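Local coordinates for protein insensitive (Drosophila melanogaster, PDB 4IX7) that represses transcription of neural development genes by binding palindromic CCAATTGG sites through its BEN domain, and serves as a corepressor for Suppressor of Hairless, at residues T37-E42 with G71-I76; A45-T50 with R66-G71; L29-L34 with N93-K98; V5-N10 with I77-H82. All coordinates share one frame; numbering follows the deposited sequence. Where two conformers were deposited one is given.

Interaction 1. Residues T37-E42 with G71-I76; sequences TIFDRE and GKIQDI. With nucleotides of chain B.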
# COMPACT_ATOMS: atom_id res chain seq x y z
N THR C 37 15.59 -6.77 14.76
CA THR C 37 16.84 -6.52 15.47
C THR C 37 16.64 -5.46 16.55
O THR C 37 17.22 -5.55 17.64
CB THR C 37 17.96 -6.08 14.50
OG1 THR C 37 18.13 -7.08 13.48
CG2 THR C 37 19.29 -5.93 15.24
N ILE C 38 15.78 -4.50 16.27
CA ILE C 38 15.62 -3.31 17.11
C ILE C 38 14.48 -3.47 18.13
O ILE C 38 14.56 -2.93 19.24
CB ILE C 38 15.38 -2.07 16.21
CG1 ILE C 38 16.68 -1.72 15.47
CG2 ILE C 38 14.86 -0.88 17.01
CD1 ILE C 38 16.44 -0.87 14.24
N PHE C 39 13.46 -4.23 17.76
CA PHE C 39 12.28 -4.45 18.61
C PHE C 39 12.11 -5.94 18.88
O PHE C 39 12.35 -6.76 18.00
CB PHE C 39 11.02 -3.97 17.89
CG PHE C 39 10.99 -2.50 17.59
CD1 PHE C 39 10.71 -1.58 18.59
CD2 PHE C 39 11.20 -2.04 16.30
CE1 PHE C 39 10.67 -0.21 18.31
CE2 PHE C 39 11.16 -0.67 16.01
CZ PHE C 39 10.89 0.24 17.02
N ASP C 40 11.67 -6.30 20.09
CA ASP C 40 11.29 -7.69 20.30
C ASP C 40 9.97 -8.01 19.59
O ASP C 40 9.20 -7.10 19.25
CB ASP C 40 11.30 -8.10 21.79
CG ASP C 40 10.37 -7.26 22.64
OD1 ASP C 40 9.23 -6.98 22.22
OD2 ASP C 40 10.78 -6.91 23.78
N ARG C 41 9.72 -9.30 19.34
CA ARG C 41 8.55 -9.68 18.55
C ARG C 41 7.26 -9.27 19.26
O ARG C 41 6.28 -8.91 18.60
CB ARG C 41 8.52 -11.19 18.26
CG ARG C 41 9.75 -11.74 17.60
CD ARG C 41 10.09 -11.04 16.29
NE ARG C 41 11.32 -11.64 15.75
CZ ARG C 41 11.35 -12.49 14.73
NH1 ARG C 41 10.24 -12.83 14.09
NH2 ARG C 41 12.52 -12.98 14.34
N GLU C 42 7.26 -9.33 20.58
CA GLU C 42 6.06 -8.96 21.34
C GLU C 42 5.69 -7.50 21.12
O GLU C 42 4.52 -7.17 20.98
CB GLU C 42 6.23 -9.26 22.83
CG GLU C 42 4.93 -9.18 23.64
CD GLU C 42 4.70 -7.82 24.30
OE1 GLU C 42 3.60 -7.61 24.87
OE2 GLU C 42 5.61 -6.96 24.27
N GLY C 71 11.35 7.57 17.39
CA GLY C 71 12.73 7.87 17.06
C GLY C 71 13.41 6.69 16.38
O GLY C 71 14.18 6.86 15.43
N LYS C 72 13.09 5.49 16.86
CA LYS C 72 13.62 4.27 16.26
C LYS C 72 13.05 4.05 14.85
O LYS C 72 13.78 3.68 13.92
CB LYS C 72 13.38 3.07 17.19
CG LYS C 72 14.18 3.15 18.49
CD LYS C 72 13.91 1.96 19.41
CE LYS C 72 14.79 2.07 20.65
NZ LYS C 72 14.45 1.06 21.69
N ILE C 73 11.76 4.30 14.69
CA ILE C 73 11.12 4.17 13.39
C ILE C 73 11.72 5.18 12.41
O ILE C 73 12.01 4.84 11.27
CB ILE C 73 9.59 4.30 13.50
CG1 ILE C 73 9.02 3.08 14.21
CG2 ILE C 73 8.95 4.44 12.11
CD1 ILE C 73 9.45 1.76 13.62
N GLN C 74 11.92 6.41 12.87
CA GLN C 74 12.52 7.45 12.04
C GLN C 74 13.90 7.00 11.54
O GLN C 74 14.25 7.21 10.38
CB GLN C 74 12.65 8.76 12.81
CG GLN C 74 13.02 9.94 11.94
CD GLN C 74 13.29 11.20 12.75
OE1 GLN C 74 13.24 11.18 13.98
NE2 GLN C 74 13.57 12.30 12.05
N ASP C 75 14.66 6.34 12.41
CA ASP C 75 15.98 5.85 12.03
C ASP C 75 15.91 4.72 11.02
O ASP C 75 16.72 4.67 10.09
CB ASP C 75 16.78 5.41 13.26
CG ASP C 75 17.42 6.58 13.99
OD1 ASP C 75 17.40 7.72 13.45
OD2 ASP C 75 17.95 6.36 15.09
N ILE C 76 14.95 3.82 11.19
CA ILE C 76 14.78 2.73 10.24
C ILE C 76 14.43 3.29 8.87
O ILE C 76 14.99 2.87 7.86
CB ILE C 76 13.70 1.73 10.70
CG1 ILE C 76 14.21 0.98 11.93
CG2 ILE C 76 13.33 0.76 9.57
CD1 ILE C 76 13.14 0.15 12.61
O5' DG B 1 13.97 -17.70 14.64
C5' DG B 1 13.10 -18.69 14.11
C4' DG B 1 11.65 -18.32 14.38
O4' DG B 1 11.40 -18.16 15.79
C3' DG B 1 11.25 -16.96 13.83
O3' DG B 1 10.95 -17.17 12.48
C2' DG B 1 10.00 -16.63 14.62
C1' DG B 1 10.37 -17.19 15.99
N9 DG B 1 10.89 -16.24 16.97
C8 DG B 1 12.17 -15.77 17.01
N7 DG B 1 12.38 -14.95 18.00
C5 DG B 1 11.17 -14.89 18.66
C6 DG B 1 10.82 -14.16 19.82
O6 DG B 1 11.53 -13.40 20.49
N1 DG B 1 9.49 -14.37 20.18
C2 DG B 1 8.63 -15.19 19.50
N2 DG B 1 7.39 -15.26 20.01
N3 DG B 1 8.95 -15.88 18.41
C4 DG B 1 10.23 -15.69 18.05
O HOH W 1 12.92 -1.83 21.34
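Apolar side chains of Ile38 and Phe39, at and just past the end of helix 27-38, pack on helix 70-84. Ile38 and Ile76 meet tip to tip, with Ile38 CD1 3.7 Å from Ile76 CG1. Phe39 presents one end of its ring: CE2 lies 3.8 Å from Ile73 CD1, and the methyl CD1 of Ile76 sits at the ring edge, near its plane. Phe39 CZ approaches Lys72 CB at 3.8 Å, while the extended lysine chain slides past Ile38 in the opposite direction, Lys72 CD 3.8 Å from Ile38 CG2. That same CG2 methyl also lies over one face of the Phe39 ring, towards its rim. A water links the Ile38 carbonyl to the lysine end, donating to Ile38 O and accepting a weak bond from Lys72 NZ. The backbone positions these groups: Phe39 is where the chain leaves helical geometry, and Asp40 N-caps the next helix, its OD1 bonded to Thr43. Past that cap, Arg41 bends at chi2 (-56°) and reaches DNA. Its CG stands 3.5 Å from C6 of the DG1 base of chain B, and C8 of that base lies over one guanidinium face; NH1 forms salt bridges to Glu102 and to a DNA phosphate. An alanine in place of Arg41 would probably weaken DNA binding here by losing both the packing on the guanine and the phosphate bridge. Since no direct hydrogen bond joins the two segments, the BEN-domain core is held here mainly by hydrocarbon packing, while Arg41 carries its charge to the DNA and to Glu102.

Interaction 2. Residues A45-T50 with R66-G71; sequences ATHSVT and RMLDPG. With nucleotides of chain A.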
# COMPACT_ATOMS: atom_id res chain seq x y z
N ALA C 45 4.20 -7.16 17.76
CA ALA C 45 2.89 -7.80 17.67
C ALA C 45 1.80 -6.96 18.33
O ALA C 45 0.61 -7.12 18.03
CB ALA C 45 2.94 -9.17 18.29
N THR C 46 2.19 -6.06 19.22
CA THR C 46 1.21 -5.29 20.00
C THR C 46 1.18 -3.80 19.69
O THR C 46 0.38 -3.07 20.26
CB THR C 46 1.48 -5.43 21.51
OG1 THR C 46 2.82 -5.00 21.81
CG2 THR C 46 1.29 -6.86 21.95
N HIS C 47 2.07 -3.35 18.80
CA HIS C 47 2.16 -1.94 18.44
C HIS C 47 1.88 -1.77 16.95
O HIS C 47 1.83 -2.75 16.20
CB HIS C 47 3.55 -1.38 18.77
CG HIS C 47 3.78 -1.20 20.24
ND1 HIS C 47 3.73 -2.24 21.14
CD2 HIS C 47 4.07 -0.09 20.96
CE1 HIS C 47 3.98 -1.78 22.35
NE2 HIS C 47 4.19 -0.48 22.27
N SER C 48 1.71 -0.52 16.54
CA SER C 48 1.55 -0.17 15.14
C SER C 48 2.45 1.00 14.76
O SER C 48 3.08 1.63 15.62
CB SER C 48 0.09 0.19 14.86
OG SER C 48 -0.29 1.35 15.59
N VAL C 49 2.49 1.32 13.48
CA VAL C 49 3.30 2.45 13.03
C VAL C 49 2.80 3.77 13.60
O VAL C 49 3.60 4.58 14.07
CB VAL C 49 3.33 2.53 11.48
CG1 VAL C 49 4.02 3.81 11.03
CG2 VAL C 49 4.05 1.32 10.92
N THR C 50 1.48 3.96 13.60
CA THR C 50 0.89 5.26 13.95
C THR C 50 0.21 5.32 15.31
O THR C 50 -0.02 6.42 15.83
CB THR C 50 -0.14 5.73 12.91
OG1 THR C 50 -1.29 4.86 12.94
CG2 THR C 50 0.46 5.75 11.51
N ARG C 66 -0.47 0.81 20.53
CA ARG C 66 0.29 2.06 20.65
C ARG C 66 1.32 2.16 19.53
O ARG C 66 1.68 1.16 18.91
CB ARG C 66 1.03 2.13 22.00
CG ARG C 66 0.20 1.79 23.23
CD ARG C 66 -1.04 2.65 23.35
NE ARG C 66 -0.75 4.07 23.55
CZ ARG C 66 -1.69 4.97 23.83
NH1 ARG C 66 -2.95 4.59 23.94
NH2 ARG C 66 -1.36 6.25 23.98
N MSE C 67 1.81 3.36 19.29
CA MSE C 67 2.81 3.53 18.25
C MSE C 67 4.19 2.99 18.66
O MSE C 67 4.60 3.09 19.82
CB MSE C 67 2.89 4.99 17.80
CG MSE C 67 3.80 5.82 18.66
SE MSE C 67 3.85 7.66 18.08
CE MSE C 67 3.77 7.40 16.17
N LEU C 68 4.88 2.39 17.69
CA LEU C 68 6.28 2.00 17.89
C LEU C 68 7.10 3.25 18.15
O LEU C 68 6.79 4.32 17.61
CB LEU C 68 6.80 1.29 16.63
CG LEU C 68 6.25 -0.11 16.39
CD1 LEU C 68 6.62 -0.56 14.97
CD2 LEU C 68 6.79 -1.07 17.44
N ASP C 69 8.14 3.11 18.97
CA ASP C 69 9.08 4.20 19.30
C ASP C 69 9.37 5.05 18.07
O ASP C 69 9.99 4.57 17.12
CB ASP C 69 10.37 3.56 19.83
CG ASP C 69 11.39 4.58 20.33
OD1 ASP C 69 11.56 5.64 19.71
OD2 ASP C 69 12.06 4.29 21.35
N PRO C 70 8.89 6.31 18.06
CA PRO C 70 9.00 7.13 16.85
C PRO C 70 10.44 7.41 16.43
O PRO C 70 10.71 7.48 15.23
CB PRO C 70 8.33 8.45 17.24
CG PRO C 70 7.51 8.15 18.43
CD PRO C 70 8.14 6.98 19.13
N GLY C 71 11.35 7.57 17.39
CA GLY C 71 12.73 7.87 17.06
C GLY C 71 13.41 6.69 16.38
O GLY C 71 14.18 6.86 15.43
P DA A 7 -0.89 1.90 10.81
OP1 DA A 7 -0.41 2.52 12.07
OP2 DA A 7 -0.01 1.01 10.02
O5' DA A 7 -2.19 1.07 11.11
C5' DA A 7 -3.17 1.65 11.96
C4' DA A 7 -4.27 0.63 12.20
O4' DA A 7 -5.08 0.54 11.00
C3' DA A 7 -3.81 -0.79 12.52
O3' DA A 7 -4.77 -1.38 13.41
C2' DA A 7 -3.84 -1.50 11.16
C1' DA A 7 -4.99 -0.77 10.46
N9 DA A 7 -4.82 -0.63 9.01
C8 DA A 7 -3.67 -0.34 8.32
N7 DA A 7 -3.83 -0.29 7.01
C5 DA A 7 -5.19 -0.55 6.83
C6 DA A 7 -5.99 -0.65 5.68
N6 DA A 7 -5.54 -0.47 4.43
N1 DA A 7 -7.30 -0.93 5.87
C2 DA A 7 -7.77 -1.11 7.11
N3 DA A 7 -7.11 -1.04 8.27
C4 DA A 7 -5.80 -0.77 8.05
P DA A 6 0.69 6.07 5.36
OP1 DA A 6 1.80 6.66 6.13
OP2 DA A 6 0.94 5.21 4.18
O5' DA A 6 -0.22 5.20 6.34
C5' DA A 6 -0.57 5.77 7.58
C4' DA A 6 -1.43 4.79 8.35
O4' DA A 6 -2.64 4.52 7.60
C3' DA A 6 -0.81 3.42 8.64
O3' DA A 6 -1.44 3.09 9.87
C2' DA A 6 -1.33 2.59 7.46
C1' DA A 6 -2.75 3.14 7.32
N9 DA A 6 -3.37 3.03 6.01
C8 DA A 6 -2.80 3.14 4.76
N7 DA A 6 -3.67 3.02 3.79
C5 DA A 6 -4.90 2.88 4.43
C6 DA A 6 -6.22 2.71 3.96
N6 DA A 6 -6.54 2.68 2.67
N1 DA A 6 -7.20 2.57 4.90
C2 DA A 6 -6.86 2.60 6.19
N3 DA A 6 -5.66 2.76 6.74
C4 DA A 6 -4.71 2.88 5.79
O HOH W 2 0.54 -1.30 22.23
O HOH W 3 6.16 4.83 14.94
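Thr46, near the end of helix 41-46, starts the contact through water: its carbonyl O accepts a bond from a water that in turn accepts from Arg66 N. Its hydroxyl OG1, which also bonds to Glu42 O, accepts a hydrogen bond from His47 ND1 at 3.0 Å, only 10° out of the imidazole plane. This bond fixes the ring's rotation. The same water lies over the centre of one ring face, and Met67 O sits at the ring edge, 3.4 Å from His47 CD2. His47 CB packs 3.5 Å from Leu68 CD2. An alanine here, lacking the ring and its ND1 donor, would probably loosen the packing beside Arg66 and Met67. Ser48 supplies the direct backbone bonds: its N donates to Arg66 O (2.9 Å, 162° at the hydrogen), and its O accepts from Leu68 N (2.8 Å), nearly along the C=O axis. Ser48 and Met67 thus form a parallel bridge, with a CA-H...O contact from Met67 added. Val49 O and Leu68 O share a second water, and the CE methyl of selenomethionine Met67 lies 3.5 Å from Val49 O. At Thr50 the chain meets DNA, where backbone N and OG1 both donate to OP1 of DA7 of chain A, OG1 at 2.6 Å. The short parallel pair 47-48 and 66-67 therefore connects the end of helix 41-46 with the Asp69-capped start of helix 70-84, while Val49 and Leu68 pack on helix 88-112.

Interaction 3. Residues L29-L34 with N93-K98; sequences LATRKL and NAITTK. With nucleotides of chain B; nucleotides of chain A.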
# COMPACT_ATOMS: atom_id res chain seq x y z
N LEU C 29 12.43 -6.60 2.86
CA LEU C 29 13.21 -7.54 3.65
C LEU C 29 14.22 -6.79 4.52
O LEU C 29 14.46 -7.19 5.66
CB LEU C 29 13.90 -8.54 2.74
CG LEU C 29 12.96 -9.48 1.97
CD1 LEU C 29 13.79 -10.40 1.07
CD2 LEU C 29 12.11 -10.28 2.93
N ALA C 30 14.79 -5.71 3.99
CA ALA C 30 15.73 -4.91 4.78
C ALA C 30 15.02 -4.33 6.00
O ALA C 30 15.55 -4.37 7.12
CB ALA C 30 16.32 -3.80 3.92
N THR C 31 13.81 -3.83 5.78
CA THR C 31 13.00 -3.24 6.84
C THR C 31 12.66 -4.29 7.90
O THR C 31 12.81 -4.04 9.10
CB THR C 31 11.73 -2.63 6.24
OG1 THR C 31 12.11 -1.63 5.29
CG2 THR C 31 10.88 -1.96 7.31
N ARG C 32 12.24 -5.47 7.47
CA ARG C 32 11.91 -6.54 8.40
C ARG C 32 13.10 -6.91 9.27
O ARG C 32 12.96 -7.10 10.48
CB ARG C 32 11.39 -7.78 7.66
CG ARG C 32 10.03 -7.59 7.01
CD ARG C 32 9.64 -8.80 6.16
NE ARG C 32 8.29 -8.63 5.64
CZ ARG C 32 7.19 -9.07 6.26
NH1 ARG C 32 6.00 -8.85 5.72
NH2 ARG C 32 7.29 -9.72 7.41
N LYS C 33 14.28 -7.01 8.65
CA LYS C 33 15.46 -7.40 9.42
C LYS C 33 15.80 -6.37 10.48
O LYS C 33 16.10 -6.72 11.62
CB LYS C 33 16.67 -7.64 8.51
CG LYS C 33 17.90 -8.14 9.26
CD LYS C 33 17.61 -9.42 10.05
CE LYS C 33 18.90 -10.12 10.46
NZ LYS C 33 18.66 -11.38 11.24
N LEU C 34 15.74 -5.09 10.11
CA LEU C 34 16.02 -4.04 11.08
C LEU C 34 15.00 -4.11 12.21
O LEU C 34 15.35 -3.99 13.38
CB LEU C 34 16.01 -2.66 10.42
CG LEU C 34 17.16 -2.39 9.44
CD1 LEU C 34 16.91 -1.11 8.65
CD2 LEU C 34 18.47 -2.29 10.21
N ASN C 93 5.02 1.12 4.83
CA ASN C 93 4.14 0.01 4.48
C ASN C 93 4.75 -1.32 4.89
O ASN C 93 4.05 -2.21 5.38
CB ASN C 93 3.78 -0.01 3.00
CG ASN C 93 2.87 -1.16 2.66
OD1 ASN C 93 3.27 -2.09 1.95
ND2 ASN C 93 1.65 -1.14 3.20
N ALA C 94 6.06 -1.46 4.72
CA ALA C 94 6.72 -2.68 5.16
C ALA C 94 6.63 -2.86 6.68
O ALA C 94 6.45 -3.98 7.15
CB ALA C 94 8.17 -2.69 4.70
N ILE C 95 6.74 -1.76 7.43
CA ILE C 95 6.61 -1.84 8.89
C ILE C 95 5.19 -2.26 9.28
O ILE C 95 5.00 -3.14 10.14
CB ILE C 95 6.97 -0.51 9.57
CG1 ILE C 95 8.39 -0.09 9.19
CG2 ILE C 95 6.87 -0.67 11.08
CD1 ILE C 95 8.76 1.32 9.64
N THR C 96 4.19 -1.65 8.65
CA THR C 96 2.79 -2.01 8.92
C THR C 96 2.57 -3.51 8.72
O THR C 96 1.95 -4.18 9.55
CB THR C 96 1.82 -1.22 8.00
OG1 THR C 96 1.90 0.19 8.31
CG2 THR C 96 0.39 -1.71 8.16
N THR C 97 3.10 -4.03 7.62
CA THR C 97 2.91 -5.43 7.30
C THR C 97 3.62 -6.32 8.31
O THR C 97 3.05 -7.30 8.78
CB THR C 97 3.43 -5.74 5.89
OG1 THR C 97 2.83 -4.84 4.94
CG2 THR C 97 3.07 -7.18 5.51
N LYS C 98 4.85 -5.97 8.67
CA LYS C 98 5.60 -6.78 9.62
C LYS C 98 4.91 -6.81 10.99
O LYS C 98 4.87 -7.87 11.65
CB LYS C 98 7.04 -6.28 9.73
CG LYS C 98 7.89 -7.02 10.78
CD LYS C 98 7.86 -8.53 10.55
CE LYS C 98 8.95 -9.22 11.33
NZ LYS C 98 8.89 -10.72 11.21
P DT B 3 10.22 -12.90 6.99
OP1 DT B 3 11.65 -12.70 6.66
OP2 DT B 3 9.56 -12.15 8.07
O5' DT B 3 9.37 -12.62 5.66
C5' DT B 3 9.83 -13.21 4.47
C4' DT B 3 8.83 -12.90 3.37
O4' DT B 3 7.60 -13.61 3.67
C3' DT B 3 8.45 -11.43 3.25
O3' DT B 3 8.80 -11.01 1.92
C2' DT B 3 6.95 -11.41 3.53
C1' DT B 3 6.53 -12.83 3.18
N1 DT B 3 5.31 -13.31 3.87
C2 DT B 3 4.32 -13.92 3.11
O2 DT B 3 4.40 -14.05 1.89
N3 DT B 3 3.24 -14.36 3.82
C4 DT B 3 3.07 -14.29 5.19
O4 DT B 3 2.05 -14.72 5.74
C5 DT B 3 4.14 -13.66 5.92
C7 DT B 3 4.05 -13.51 7.41
C6 DT B 3 5.20 -13.22 5.24
P DC B 4 8.57 -9.49 1.47
OP1 DC B 4 9.54 -9.17 0.40
OP2 DC B 4 8.49 -8.65 2.68
O5' DC B 4 7.10 -9.51 0.87
C5' DC B 4 6.85 -10.33 -0.27
C4' DC B 4 5.37 -10.36 -0.53
O4' DC B 4 4.69 -10.96 0.60
C3' DC B 4 4.72 -8.98 -0.65
O3' DC B 4 4.50 -8.80 -2.04
C2' DC B 4 3.42 -9.07 0.15
C1' DC B 4 3.35 -10.54 0.53
N1 DC B 4 2.78 -10.80 1.88
C2 DC B 4 1.57 -11.51 1.99
O2 DC B 4 1.02 -11.89 0.96
N3 DC B 4 1.06 -11.74 3.22
C4 DC B 4 1.69 -11.31 4.31
N4 DC B 4 1.15 -11.56 5.52
C5 DC B 4 2.92 -10.57 4.22
C6 DC B 4 3.42 -10.34 3.00
P DA A 7 -0.89 1.90 10.81
OP1 DA A 7 -0.41 2.52 12.07
OP2 DA A 7 -0.01 1.01 10.02
O5' DA A 7 -2.19 1.07 11.11
C5' DA A 7 -3.17 1.65 11.96
C4' DA A 7 -4.27 0.63 12.20
O4' DA A 7 -5.08 0.54 11.00
C3' DA A 7 -3.81 -0.79 12.52
O3' DA A 7 -4.77 -1.38 13.41
C2' DA A 7 -3.84 -1.50 11.16
C1' DA A 7 -4.99 -0.77 10.46
N9 DA A 7 -4.82 -0.63 9.01
C8 DA A 7 -3.67 -0.34 8.32
N7 DA A 7 -3.83 -0.29 7.01
C5 DA A 7 -5.19 -0.55 6.83
C6 DA A 7 -5.99 -0.65 5.68
N6 DA A 7 -5.54 -0.47 4.43
N1 DA A 7 -7.30 -0.93 5.87
C2 DA A 7 -7.77 -1.11 7.11
N3 DA A 7 -7.11 -1.04 8.27
C4 DA A 7 -5.80 -0.77 8.05
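A buried helix-helix crossing joins helix 27-38 to helix 88-112 in the core of the BEN domain, and one end of the contact opens onto bound DNA. The axes of the two short segments pass 9.1 Å apart at a signed angle of -56°. Thr31 and Ala94 form one of the two close approaches, Arg32 and Lys98 the other. Thr31 turns its CG2 methyl inward, 3.8 Å from Ala94 CB and 3.6 Å from Ile95 CG1, while its hydroxyl bonds back to Cys27 O. Arg32 is extended from CG to NE and crosses Thr97 and Lys98 obliquely on its way to the phosphates. Its NE donates to OP2 of DC4 of chain B (3.0 Å), and NH2 makes a weak bond to OP2 of DT3 of chain B. The guanidinium lies between Lys98 CB over one face and the sugar C2' of DT3 over the other; Thr97 CG2 reaches NH1 at 3.4 Å. Beyond the crossing, Thr96 OG1 donates to OP2 of DA7 of chain A at 2.7 Å, so the contact as a whole meets both strands. Arg32 NH2 and Lys98 NZ, like charges, are only 4.2 Å apart. Salt bridges from Arg32 to Asp101 and from Lys98 to Glu102, together with the nearby phosphates, probably offset this repulsion and allow both cations to lie beside the DNA backbone.

Interaction 4. Residues V5-N10 with I77-H82; sequences VSIGPN and IFAVTH
The turn leaving the N-terminal strand 4-6, on the way to its antiparallel partner 13-15, packs here against the side of helix 70-84. Pro9 and Phe78 form its clearest feature, a CH-pi contact: Pro9 CD stands 3.7 Å from the ring centroid, 17° off the ring normal. Phe78 CG is anti to the backbone N (chi1 -179°), which places the ring beside the turn. Pro9 CD and His82 CE1 lie over opposite faces, each displaced toward the rim, CE1 3.3 Å above the Phe78 ring plane. His82 is held in place by ND1, which donates to Phe78 O at 2.7 Å in the carbonyl plane, on a lone pair; the same oxygen also accepts the helical bond from His82 N. At the ring edge, Ile7 O lies 3.4 Å from Phe78 CD2, and Gly8 CA passes close by. Ile7 CB meets Ala79 CB at 4.0 Å, a methyl small enough to let the turn approach the helix. With no hydrogen bond between the two segments, C-H groups over the ring face and a carbonyl oxygen against its edge and the Ala79 methyl make the contact; polar ties to the helix come from Asn10, to Gln74 and Asp75 about one turn earlier and to Gly71 about two.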
# COMPACT_ATOMS: atom_id res chain seq x y z
N VAL C 5 26.58 -0.31 14.82
CA VAL C 5 26.45 0.65 13.73
C VAL C 5 25.24 1.55 13.99
O VAL C 5 24.12 1.05 14.19
CB VAL C 5 26.25 -0.05 12.37
CG1 VAL C 5 26.02 0.98 11.27
CG2 VAL C 5 27.45 -0.93 12.03
N SER C 6 25.46 2.86 14.02
CA SER C 6 24.37 3.83 14.14
C SER C 6 23.65 3.94 12.79
O SER C 6 24.27 4.26 11.78
CB SER C 6 24.94 5.19 14.53
OG SER C 6 23.91 6.15 14.74
N ILE C 7 22.35 3.66 12.77
CA ILE C 7 21.65 3.60 11.48
C ILE C 7 20.97 4.90 11.05
O ILE C 7 20.54 5.03 9.90
CB ILE C 7 20.64 2.42 11.39
CG1 ILE C 7 19.33 2.74 12.12
CG2 ILE C 7 21.28 1.12 11.89
CD1 ILE C 7 18.25 1.68 11.96
N GLY C 8 20.87 5.86 11.96
CA GLY C 8 20.21 7.12 11.63
C GLY C 8 20.49 8.20 12.65
O GLY C 8 21.18 7.96 13.64
N PRO C 9 19.93 9.39 12.42
CA PRO C 9 20.21 10.56 13.28
C PRO C 9 19.88 10.40 14.76
O PRO C 9 20.42 11.16 15.57
CB PRO C 9 19.38 11.68 12.65
CG PRO C 9 18.43 11.01 11.69
CD PRO C 9 19.10 9.74 11.26
N ASN C 10 19.01 9.46 15.13
CA ASN C 10 18.66 9.28 16.54
C ASN C 10 19.51 8.22 17.23
O ASN C 10 19.25 7.85 18.38
CB ASN C 10 17.17 8.98 16.70
CG ASN C 10 16.30 10.07 16.11
OD1 ASN C 10 16.58 11.26 16.28
ND2 ASN C 10 15.24 9.68 15.41
N ILE C 77 13.53 4.27 8.84
CA ILE C 77 13.15 4.91 7.58
C ILE C 77 14.36 5.61 6.96
O ILE C 77 14.61 5.49 5.77
CB ILE C 77 11.99 5.89 7.77
CG1 ILE C 77 10.72 5.14 8.17
CG2 ILE C 77 11.76 6.70 6.51
CD1 ILE C 77 9.59 6.05 8.65
N PHE C 78 15.13 6.31 7.79
CA PHE C 78 16.34 6.96 7.31
C PHE C 78 17.28 5.97 6.64
O PHE C 78 17.74 6.19 5.51
CB PHE C 78 17.07 7.68 8.45
CG PHE C 78 18.32 8.39 8.03
CD1 PHE C 78 18.28 9.72 7.66
CD2 PHE C 78 19.54 7.72 8.00
CE1 PHE C 78 19.44 10.38 7.26
CE2 PHE C 78 20.70 8.38 7.60
CZ PHE C 78 20.64 9.71 7.24
N ALA C 79 17.57 4.87 7.32
CA ALA C 79 18.53 3.90 6.81
C ALA C 79 18.04 3.24 5.51
O ALA C 79 18.80 3.14 4.54
CB ALA C 79 18.81 2.84 7.85
N VAL C 80 16.79 2.80 5.49
CA VAL C 80 16.30 2.05 4.33
C VAL C 80 16.16 2.96 3.10
O VAL C 80 16.56 2.60 2.00
CB VAL C 80 14.98 1.30 4.63
CG1 VAL C 80 14.44 0.61 3.37
CG2 VAL C 80 15.20 0.26 5.71
N THR C 81 15.61 4.16 3.29
CA THR C 81 15.47 5.08 2.16
C THR C 81 16.81 5.53 1.58
O THR C 81 16.91 5.78 0.38
CB THR C 81 14.61 6.32 2.51
OG1 THR C 81 15.23 7.07 3.56
CG2 THR C 81 13.21 5.89 2.92
N HIS C 82 17.85 5.61 2.42
CA HIS C 82 19.17 6.02 1.95
C HIS C 82 19.97 4.88 1.31
O HIS C 82 20.89 5.12 0.53
CB HIS C 82 19.99 6.64 3.08
CG HIS C 82 19.59 8.04 3.42
ND1 HIS C 82 18.41 8.34 4.08
CD2 HIS C 82 20.20 9.23 3.19
CE1 HIS C 82 18.32 9.65 4.23
NE2 HIS C 82 19.39 10.21 3.71

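Helix 70-84 carries one segment of interactions 1 and 4 and its first turn belongs to interaction 2, so three of the four contacts are read along it. Interactions 1 and 2, centres 9 Å apart, share Gly71 and join where Ile73 CG1 meets Leu68 CB at 3.7 Å. Interaction 3 continues this core, with Val49 CG2 3.5 Å from Ile95 CG2 linking it to interaction 2. Interaction 4 joins interaction 1 through Asn10, ND2 to Gln74 OE1 and N to Asp75 OD1, each 2.9 Å. Interactions 1, 2 and 3 all carry DNA-contacting residues: Arg41 and Arg32 on chain B, Thr50 and Thr96 on the same DA7 phosphate of chain A. Interaction 4 stays about 8 Å from the DNA at its nearest atom.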